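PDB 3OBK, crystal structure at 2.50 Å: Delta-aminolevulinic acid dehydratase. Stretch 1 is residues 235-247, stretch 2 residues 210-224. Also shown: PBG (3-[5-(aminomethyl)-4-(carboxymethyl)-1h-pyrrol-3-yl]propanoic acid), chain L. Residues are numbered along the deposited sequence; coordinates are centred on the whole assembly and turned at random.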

ATOM      1  N   ASP A 235     -38.046  14.875   3.829  1.00 23.17           N
ATOM      2  CA  ASP A 235     -36.754  14.627   4.469  1.00 21.73           C
ATOM      3  C   ASP A 235     -35.616  15.098   3.578  1.00 20.09           C
ATOM      4  O   ASP A 235     -35.846  15.634   2.516  1.00 19.60           O
ATOM      5  CB  ASP A 235     -36.606  13.162   4.852  1.00 21.77           C
ATOM      6  CG  ASP A 235     -36.555  12.246   3.645  1.00 22.40           C
ATOM      7  OD1 ASP A 235     -35.890  12.578   2.656  1.00 21.46           O
ATOM      8  OD2 ASP A 235     -37.185  11.184   3.684  1.00 24.45           O
ATOM      9  N   LYS A 236     -34.382  14.920   4.017  1.00 18.53           N
ATOM     10  CA  LYS A 236     -33.250  15.470   3.283  1.00 17.54           C
ATOM     11  C   LYS A 236     -32.413  14.388   2.617  1.00 15.99           C
ATOM     12  O   LYS A 236     -31.255  14.583   2.304  1.00 15.51           O
ATOM     13  CB  LYS A 236     -32.390  16.350   4.203  1.00 17.24           C
ATOM     14  CG  LYS A 236     -33.159  17.415   4.968  1.00 16.86           C
ATOM     15  CD  LYS A 236     -32.221  18.424   5.595  1.00 18.14           C
ATOM     16  CE  LYS A 236     -32.924  19.663   6.174  1.00 17.71           C
ATOM     17  NZ  LYS A 236     -31.934  20.623   6.798  1.00 16.98           N
ATOM     18  N   LYS A 237     -33.016  13.259   2.348  1.00 15.16           N
ATOM     19  CA  LYS A 237     -32.256  12.119   1.880  1.00 14.86           C
ATOM     20  C   LYS A 237     -31.825  12.216   0.422  1.00 14.38           C
ATOM     21  O   LYS A 237     -30.939  11.487   0.007  1.00 14.20           O
ATOM     22  CB  LYS A 237     -33.038  10.837   2.119  1.00 15.08           C
ATOM     23  CG  LYS A 237     -33.255  10.554   3.572  1.00 16.16           C
ATOM     24  CD  LYS A 237     -34.073   9.295   3.764  1.00 18.42           C
ATOM     25  CE  LYS A 237     -34.448   9.103   5.242  1.00 19.15           C
ATOM     26  NZ  LYS A 237     -35.170   7.846   5.349  1.00 20.38           N
ATOM     27  N   THR A 238     -32.438  13.126  -0.334  1.00 13.92           N
ATOM     28  CA  THR A 238     -32.025  13.409  -1.700  1.00 13.49           C
ATOM     29  C   THR A 238     -30.760  14.296  -1.776  1.00 13.40           C
ATOM     30  O   THR A 238     -30.332  14.659  -2.877  1.00 13.64           O
ATOM     31  CB  THR A 238     -33.189  14.095  -2.509  1.00 14.09           C
ATOM     32  OG1 THR A 238     -33.659  15.256  -1.801  1.00 15.43           O
ATOM     33  CG2 THR A 238     -34.346  13.129  -2.749  1.00 11.64           C
ATOM     34  N   TYR A 239     -30.180  14.667  -0.627  1.00 12.53           N
ATOM     35  CA  TYR A 239     -28.949  15.433  -0.608  1.00 12.61           C
ATOM     36  C   TYR A 239     -27.969  15.125   0.532  1.00 12.23           C
ATOM     37  O   TYR A 239     -26.774  14.995   0.269  1.00 12.58           O
ATOM     38  CB  TYR A 239     -29.199  16.954  -0.701  1.00 12.99           C
ATOM     39  CG  TYR A 239     -30.126  17.653   0.277  1.00 12.42           C
ATOM     40  CD1 TYR A 239     -31.488  17.751   0.027  1.00 13.71           C
ATOM     41  CD2 TYR A 239     -29.631  18.328   1.374  1.00 13.61           C
ATOM     42  CE1 TYR A 239     -32.347  18.443   0.881  1.00 13.12           C
ATOM     43  CE2 TYR A 239     -30.491  19.044   2.240  1.00 14.65           C
ATOM     44  CZ  TYR A 239     -31.854  19.094   1.975  1.00 14.54           C
ATOM     45  OH  TYR A 239     -32.717  19.800   2.801  1.00 16.05           O
ATOM     46  N   GLN A 240     -28.436  15.038   1.775  1.00 11.33           N
ATOM     47  CA  GLN A 240     -27.591  14.469   2.818  1.00 10.79           C
ATOM     48  C   GLN A 240     -27.379  12.974   2.524  1.00 10.83           C
ATOM     49  O   GLN A 240     -28.172  12.341   1.837  1.00 10.99           O
ATOM     50  CB  GLN A 240     -28.168  14.726   4.189  1.00 10.37           C
ATOM     51  CG  GLN A 240     -28.202  16.243   4.541  1.00 10.63           C
ATOM     52  CD  GLN A 240     -28.938  16.560   5.847  1.00 10.81           C
ATOM     53  OE1 GLN A 240     -29.509  15.684   6.502  1.00  8.68           O
ATOM     54  NE2 GLN A 240     -28.943  17.840   6.213  1.00 13.39           N
ATOM     55  N   MET A 241     -26.283  12.435   3.024  1.00 10.94           N
ATOM     56  CA  MET A 241     -25.840  11.074   2.704  1.00 11.34           C
ATOM     57  C   MET A 241     -26.524   9.971   3.508  1.00 10.76           C
ATOM     58  O   MET A 241     -26.896  10.142   4.667  1.00 10.63           O
ATOM     59  CB  MET A 241     -24.327  10.966   2.943  1.00 11.71           C
ATOM     60  CG  MET A 241     -23.506  11.734   1.919  1.00 13.93           C
ATOM     61  SD  MET A 241     -21.724  11.707   2.184  1.00 18.00           S
ATOM     62  CE  MET A 241     -21.532   9.965   2.539  1.00 17.71           C
ATOM     63  N   ASP A 242     -26.657   8.828   2.881  1.00 10.56           N
ATOM     64  CA  ASP A 242     -27.142   7.629   3.538  1.00 10.60           C
ATOM     65  C   ASP A 242     -26.123   7.193   4.573  1.00 10.11           C
ATOM     66  O   ASP A 242     -24.970   6.955   4.236  1.00 10.34           O
ATOM     67  CB  ASP A 242     -27.274   6.523   2.482  1.00 11.04           C
ATOM     68  CG  ASP A 242     -28.060   5.300   2.978  1.00 12.25           C
ATOM     69  OD1 ASP A 242     -28.261   5.173   4.203  1.00 10.61           O
ATOM     70  OD2 ASP A 242     -28.477   4.476   2.113  1.00 13.54           O
ATOM     71  N   PRO A 243     -26.531   7.069   5.831  1.00  9.75           N
ATOM     72  CA  PRO A 243     -25.657   6.510   6.843  1.00  9.52           C
ATOM     73  C   PRO A 243     -25.142   5.095   6.553  1.00  9.60           C
ATOM     74  O   PRO A 243     -24.247   4.653   7.221  1.00  9.26           O
ATOM     75  CB  PRO A 243     -26.539   6.463   8.082  1.00  9.93           C
ATOM     76  CG  PRO A 243     -27.628   7.400   7.857  1.00  9.98           C
ATOM     77  CD  PRO A 243     -27.843   7.436   6.383  1.00 10.48           C
ATOM     78  N   SER A 244     -25.706   4.387   5.586  1.00  9.79           N
ATOM     79  CA  SER A 244     -25.257   3.057   5.282  1.00 10.31           C
ATOM     80  C   SER A 244     -23.932   3.008   4.522  1.00 11.05           C
ATOM     81  O   SER A 244     -23.380   1.923   4.313  1.00 10.26           O
ATOM     82  CB  SER A 244     -26.294   2.353   4.426  1.00 10.98           C
ATOM     83  OG  SER A 244     -27.596   2.474   4.928  1.00  9.45           O
ATOM     84  N   ASN A 245     -23.418   4.173   4.111  1.00 11.90           N
ATOM     85  CA  ASN A 245     -22.340   4.234   3.124  1.00 12.39           C
ATOM     86  C   ASN A 245     -21.053   4.866   3.634  1.00 12.93           C
ATOM     87  O   ASN A 245     -21.087   5.917   4.260  1.00 11.92           O
ATOM     88  CB  ASN A 245     -22.857   5.007   1.915  1.00 12.14           C
ATOM     89  CG  ASN A 245     -24.035   4.307   1.249  1.00 12.20           C
ATOM     90  OD1 ASN A 245     -24.340   3.154   1.566  1.00 10.89           O
ATOM     91  ND2 ASN A 245     -24.698   4.997   0.321  1.00  9.50           N
ATOM     92  N   SER A 246     -19.916   4.231   3.328  1.00 14.39           N
ATOM     93  CA  SER A 246     -18.584   4.817   3.643  1.00 15.17           C
ATOM     94  C   SER A 246     -17.823   5.178   2.393  1.00 15.22           C
ATOM     95  O   SER A 246     -17.265   6.266   2.314  1.00 15.32           O
ATOM     96  CB  SER A 246     -17.718   3.879   4.515  1.00 15.44           C
ATOM     97  OG  SER A 246     -17.679   2.558   3.974  1.00 16.61           O
ATOM     98  N   ARG A 247     -17.786   4.279   1.418  1.00 15.60           N
ATOM     99  CA  ARG A 247     -17.080   4.566   0.155  1.00 16.86           C
ATOM    100  C   ARG A 247     -17.500   5.916  -0.464  1.00 16.91           C
ATOM    101  O   ARG A 247     -16.668   6.702  -0.961  1.00 16.62           O
ATOM    102  CB  ARG A 247     -17.281   3.399  -0.815  1.00 17.68           C
ATOM    103  CG  ARG A 247     -16.843   3.636  -2.242  1.00 21.40           C
ATOM    104  CD  ARG A 247     -17.461   2.564  -3.201  1.00 26.11           C
ATOM    105  NE  ARG A 247     -18.933   2.573  -3.116  1.00 29.00           N
ATOM    106  CZ  ARG A 247     -19.743   1.641  -3.613  1.00 30.30           C
ATOM    107  NH1 ARG A 247     -21.069   1.759  -3.452  1.00 29.33           N
ATOM    108  NH2 ARG A 247     -19.235   0.594  -4.269  1.00 30.93           N
TER
HETATM  109  CHA PBG L 360     -28.197  23.363   8.246  1.00 19.71           C
HETATM  110  C1A PBG L 360     -27.537  22.824   9.473  1.00 19.58           C
HETATM  111  C2A PBG L 360     -27.995  21.778  10.268  1.00 19.49           C
HETATM  112  C3A PBG L 360     -27.064  21.632  11.279  1.00 16.46           C
HETATM  113  C4A PBG L 360     -26.036  22.521  11.023  1.00 18.81           C
HETATM  114  NA  PBG L 360     -26.356  23.250   9.945  1.00 19.44           N
HETATM  115  C5A PBG L 360     -29.317  21.051  10.199  1.00 21.31           C
HETATM  116  C6A PBG L 360     -29.533  20.172   9.045  1.00 19.95           C
HETATM  117  O1A PBG L 360     -28.796  20.361   8.041  1.00 22.89           O
HETATM  118  O2A PBG L 360     -30.472  19.343   9.054  1.00 16.92           O
HETATM  119  C7A PBG L 360     -27.174  20.689  12.414  1.00 14.72           C
HETATM  120  C8A PBG L 360     -26.235  20.889  13.545  1.00 12.13           C
HETATM  121  C9A PBG L 360     -26.508  20.178  14.805  1.00  9.48           C
HETATM  122  O3A PBG L 360     -26.015  20.639  15.830  1.00 14.05           O
HETATM  123  O4A PBG L 360     -27.410  19.337  14.937  1.00  9.26           O
HETATM  124  N1  PBG L 360     -27.528  23.205   6.996  1.00 18.89           N
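Stretch 2, residues 210-224: YSCKYASSFYGPFRD

Stretch 2 lies on stretch 1 as an extended loop joined by a single beta bridge, with a tyrosine ring on one part of the contact and a polar cluster at the bound PBG on another. Together the two stretches bury 607 Å².

Stretch 1 has no regular helix or strand. Stretch 2 enters as a strand at Tyr210 and Ser211, turns a corner at Cys212, and runs on as extended chain and loop to Tyr219, the N-cap of a helix that starts at Gly220.

The backbones meet where Met241 faces Tyr214, with their CA atoms 4.2 Å apart. Met241 N donates to Lys213 O at 3.1 Å, and Ala215 N donates to Met241 O at 2.6 Å. Both bonds are nearly straight. Beside the bridge, Gln240 CA lies 4.4 Å from Ala215 CA, and Gln240 CB packs 3.4 Å from Ala215 CA.

The Tyr214 CA-to-CB bond points away from stretch 1, but the end of its side chain comes back to it. Met241 SD sits over one face of the ring, 4.7 Å from the centroid of Tyr214. Asp242 O is at the ring edge, 3.3 Å from Tyr214 CE2. Pro243 CA is 3.6 Å from Tyr214 CD2. Tyr214 OH donates to Asn245 O at 3.0 Å, at the last residue of the type I turn that starts at Asp242.

The Gln240 CA-to-CB bond points toward stretch 2. Its OE1 lies at the ring edge of Tyr219, 3.5 Å from Tyr219 CE2. Water 2 links Gln240 OE1, Ser216 O and Arg223 NH2. Lys236 CD rests 3.6 Å from Arg223 NH2. The like charges at Lys236 NZ and Arg223 NH2 are 3.9 Å apart, and both atoms donate to PBG O2A, Arg223 NH2 at 2.6 Å and Lys236 NZ weakly at 3.0 Å. Lys213 NZ donates to PBG O1A at 2.8 Å.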

ATOM      1  N   TYR A 210     -18.426  20.989   4.411  1.00 14.42           N
ATOM      2  CA  TYR A 210     -19.066  19.798   4.969  1.00 14.76           C
ATOM      3  C   TYR A 210     -19.080  18.774   3.845  1.00 14.90           C
ATOM      4  O   TYR A 210     -19.954  18.825   3.019  1.00 15.21           O
ATOM      5  CB  TYR A 210     -20.481  20.092   5.409  1.00 14.80           C
ATOM      6  CG  TYR A 210     -20.646  20.896   6.659  1.00 16.51           C
ATOM      7  CD1 TYR A 210     -20.457  22.249   6.664  1.00 19.23           C
ATOM      8  CD2 TYR A 210     -21.083  20.305   7.828  1.00 19.65           C
ATOM      9  CE1 TYR A 210     -20.655  23.011   7.833  1.00 21.71           C
ATOM     10  CE2 TYR A 210     -21.280  21.044   8.996  1.00 20.52           C
ATOM     11  CZ  TYR A 210     -21.065  22.402   8.999  1.00 22.32           C
ATOM     12  OH  TYR A 210     -21.283  23.142  10.168  1.00 22.00           O
ATOM     13  N   SER A 211     -18.084  17.881   3.787  1.00 15.52           N
ATOM     14  CA  SER A 211     -18.003  16.886   2.700  1.00 15.87           C
ATOM     15  C   SER A 211     -18.860  15.696   2.953  1.00 15.65           C
ATOM     16  O   SER A 211     -19.570  15.270   2.060  1.00 16.71           O
ATOM     17  CB  SER A 211     -16.596  16.339   2.519  1.00 15.93           C
ATOM     18  OG  SER A 211     -15.713  17.385   2.333  1.00 17.67           O
ATOM     19  N   CYS A 212     -18.746  15.143   4.154  1.00 14.72           N
ATOM     20  CA  CYS A 212     -19.439  13.926   4.518  1.00 14.79           C
ATOM     21  C   CYS A 212     -20.452  14.234   5.620  1.00 13.67           C
ATOM     22  O   CYS A 212     -20.186  14.065   6.795  1.00 13.25           O
ATOM     23  CB  CYS A 212     -18.418  12.872   4.962  1.00 15.12           C
ATOM     24  SG  CYS A 212     -16.959  12.808   3.872  1.00 17.48           S
ATOM     25  N   LYS A 213     -21.598  14.755   5.208  1.00 13.12           N
ATOM     26  CA  LYS A 213     -22.676  15.134   6.105  1.00 12.32           C
ATOM     27  C   LYS A 213     -23.823  14.177   5.841  1.00 11.74           C
ATOM     28  O   LYS A 213     -24.306  14.096   4.719  1.00 11.08           O
ATOM     29  CB  LYS A 213     -23.134  16.554   5.845  1.00 12.31           C
ATOM     30  CG  LYS A 213     -24.375  16.890   6.615  1.00 12.59           C
ATOM     31  CD  LYS A 213     -24.677  18.364   6.543  1.00 14.27           C
ATOM     32  CE  LYS A 213     -25.824  18.705   7.437  1.00 13.80           C
ATOM     33  NZ  LYS A 213     -26.022  20.131   7.474  1.00 14.74           N
ATOM     34  N   TYR A 214     -24.249  13.459   6.874  1.00 12.83           N
ATOM     35  CA  TYR A 214     -25.183  12.365   6.685  1.00 12.65           C
ATOM     36  C   TYR A 214     -26.639  12.774   6.933  1.00 12.45           C
ATOM     37  O   TYR A 214     -26.914  13.693   7.679  1.00 11.88           O
ATOM     38  CB  TYR A 214     -24.755  11.181   7.550  1.00 12.46           C
ATOM     39  CG  TYR A 214     -23.519  10.495   6.994  1.00 11.32           C
ATOM     40  CD1 TYR A 214     -22.246  10.981   7.238  1.00 11.23           C
ATOM     41  CD2 TYR A 214     -23.637   9.384   6.174  1.00 11.51           C
ATOM     42  CE1 TYR A 214     -21.106  10.350   6.694  1.00 10.68           C
ATOM     43  CE2 TYR A 214     -22.530   8.749   5.644  1.00 11.00           C
ATOM     44  CZ  TYR A 214     -21.267   9.241   5.902  1.00 10.50           C
ATOM     45  OH  TYR A 214     -20.196   8.595   5.358  1.00 10.21           O
ATOM     46  N   ALA A 215     -27.562  12.108   6.251  1.00 12.87           N
ATOM     47  CA  ALA A 215     -29.004  12.335   6.435  1.00 12.88           C
ATOM     48  C   ALA A 215     -29.424  11.814   7.780  1.00 12.73           C
ATOM     49  O   ALA A 215     -30.108  10.827   7.880  1.00 13.89           O
ATOM     50  CB  ALA A 215     -29.813  11.650   5.304  1.00 12.28           C
ATOM     51  N   SER A 216     -28.997  12.490   8.823  1.00 13.20           N
ATOM     52  CA  SER A 216     -29.099  11.971  10.184  1.00 13.26           C
ATOM     53  C   SER A 216     -30.395  12.343  10.904  1.00 13.92           C
ATOM     54  O   SER A 216     -31.121  13.301  10.535  1.00 13.39           O
ATOM     55  CB  SER A 216     -27.908  12.492  11.025  1.00 13.22           C
ATOM     56  OG  SER A 216     -27.870  11.895  12.318  1.00 12.63           O
ATOM     57  N   SER A 217     -30.652  11.575  11.964  1.00 14.24           N
ATOM     58  CA  SER A 217     -31.757  11.832  12.861  1.00 14.80           C
ATOM     59  C   SER A 217     -31.291  12.513  14.179  1.00 14.39           C
ATOM     60  O   SER A 217     -32.098  12.772  15.064  1.00 15.18           O
ATOM     61  CB  SER A 217     -32.502  10.523  13.132  1.00 14.94           C
ATOM     62  OG  SER A 217     -31.831   9.751  14.127  1.00 18.50           O
ATOM     63  N   PHE A 218     -30.005  12.815  14.293  1.00 13.71           N
ATOM     64  CA  PHE A 218     -29.472  13.505  15.458  1.00 13.66           C
ATOM     65  C   PHE A 218     -29.458  15.034  15.363  1.00 13.27           C
ATOM     66  O   PHE A 218     -28.862  15.678  16.236  1.00 12.83           O
ATOM     67  CB  PHE A 218     -28.032  13.054  15.735  1.00 13.93           C
ATOM     68  CG  PHE A 218     -27.933  11.666  16.247  1.00 14.93           C
ATOM     69  CD1 PHE A 218     -28.169  11.400  17.578  1.00 17.02           C
ATOM     70  CD2 PHE A 218     -27.599  10.623  15.399  1.00 15.03           C
ATOM     71  CE1 PHE A 218     -28.078  10.114  18.059  1.00 18.03           C
ATOM     72  CE2 PHE A 218     -27.522   9.361  15.857  1.00 15.96           C
ATOM     73  CZ  PHE A 218     -27.762   9.086  17.191  1.00 17.69           C
ATOM     74  N   TYR A 219     -30.065  15.608  14.324  1.00 12.77           N
ATOM     75  CA  TYR A 219     -30.112  17.060  14.145  1.00 13.08           C
ATOM     76  C   TYR A 219     -31.354  17.713  14.732  1.00 13.75           C
ATOM     77  O   TYR A 219     -31.593  18.913  14.541  1.00 14.09           O
ATOM     78  CB  TYR A 219     -30.109  17.429  12.653  1.00 13.48           C
ATOM     79  CG  TYR A 219     -28.972  16.908  11.816  1.00 11.47           C
ATOM     80  CD1 TYR A 219     -27.682  16.981  12.247  1.00 10.05           C
ATOM     81  CD2 TYR A 219     -29.210  16.408  10.558  1.00 11.91           C
ATOM     82  CE1 TYR A 219     -26.648  16.533  11.476  1.00 11.46           C
ATOM     83  CE2 TYR A 219     -28.188  15.968   9.756  1.00 11.89           C
ATOM     84  CZ  TYR A 219     -26.903  16.012  10.218  1.00 11.08           C
ATOM     85  OH  TYR A 219     -25.892  15.559   9.426  1.00  8.30           O
ATOM     86  N   GLY A 220     -32.165  16.947  15.431  1.00 14.80           N
ATOM     87  CA  GLY A 220     -33.477  17.439  15.840  1.00 15.71           C
ATOM     88  C   GLY A 220     -33.447  18.676  16.722  1.00 15.82           C
ATOM     89  O   GLY A 220     -34.176  19.633  16.461  1.00 16.35           O
ATOM     90  N   PRO A 221     -32.645  18.642  17.797  1.00 15.99           N
ATOM     91  CA  PRO A 221     -32.607  19.797  18.696  1.00 16.68           C
ATOM     92  C   PRO A 221     -32.073  21.060  18.030  1.00 16.92           C
ATOM     93  O   PRO A 221     -32.547  22.151  18.332  1.00 16.90           O
ATOM     94  CB  PRO A 221     -31.706  19.328  19.848  1.00 16.82           C
ATOM     95  CG  PRO A 221     -31.842  17.835  19.832  1.00 16.65           C
ATOM     96  CD  PRO A 221     -32.014  17.453  18.396  1.00 15.82           C
ATOM     97  N   PHE A 222     -31.126  20.920  17.106  1.00 16.85           N
ATOM     98  CA  PHE A 222     -30.729  22.070  16.302  1.00 17.12           C
ATOM     99  C   PHE A 222     -31.971  22.682  15.572  1.00 17.84           C
ATOM    100  O   PHE A 222     -32.180  23.903  15.592  1.00 17.34           O
ATOM    101  CB  PHE A 222     -29.627  21.665  15.317  1.00 16.45           C
ATOM    102  CG  PHE A 222     -29.220  22.760  14.342  1.00 14.97           C
ATOM    103  CD1 PHE A 222     -29.950  22.977  13.174  1.00 13.04           C
ATOM    104  CD2 PHE A 222     -28.072  23.519  14.574  1.00 13.17           C
ATOM    105  CE1 PHE A 222     -29.560  23.944  12.275  1.00 13.87           C
ATOM    106  CE2 PHE A 222     -27.652  24.487  13.687  1.00 12.70           C
ATOM    107  CZ  PHE A 222     -28.405  24.732  12.546  1.00 14.70           C
ATOM    108  N   ARG A 223     -32.782  21.828  14.946  1.00 17.96           N
ATOM    109  CA  ARG A 223     -33.949  22.295  14.227  1.00 18.62           C
ATOM    110  C   ARG A 223     -35.023  22.885  15.154  1.00 19.54           C
ATOM    111  O   ARG A 223     -35.826  23.701  14.722  1.00 19.37           O
ATOM    112  CB  ARG A 223     -34.519  21.168  13.365  1.00 18.79           C
ATOM    113  CG  ARG A 223     -33.592  20.773  12.210  1.00 18.44           C
ATOM    114  CD  ARG A 223     -34.059  19.523  11.519  1.00 17.68           C
ATOM    115  NE  ARG A 223     -33.122  19.037  10.503  1.00 17.12           N
ATOM    116  CZ  ARG A 223     -33.155  17.809   9.988  1.00 18.10           C
ATOM    117  NH1 ARG A 223     -34.071  16.928  10.394  1.00 18.91           N
ATOM    118  NH2 ARG A 223     -32.269  17.438   9.074  1.00 19.60           N
ATOM    119  N   ASP A 224     -35.041  22.486  16.424  1.00 20.54           N
ATOM    120  CA  ASP A 224     -35.884  23.175  17.393  1.00 21.24           C
ATOM    121  C   ASP A 224     -35.326  24.574  17.610  1.00 21.34           C
ATOM    122  O   ASP A 224     -36.087  25.541  17.651  1.00 21.53           O
ATOM    123  CB  ASP A 224     -35.944  22.432  18.727  1.00 21.72           C
ATOM    124  CG  ASP A 224     -36.590  21.043  18.620  1.00 23.21           C
ATOM    125  OD1 ASP A 224     -37.377  20.809  17.667  1.00 24.77           O
ATOM    126  OD2 ASP A 224     -36.312  20.184  19.503  1.00 24.34           O
TER
HETATM  127  O   HOH W   1     -27.402  19.487   4.386  1.00 17.11           O
HETATM  128  O   HOH W   2     -31.410  14.619   8.230  1.00  9.53           O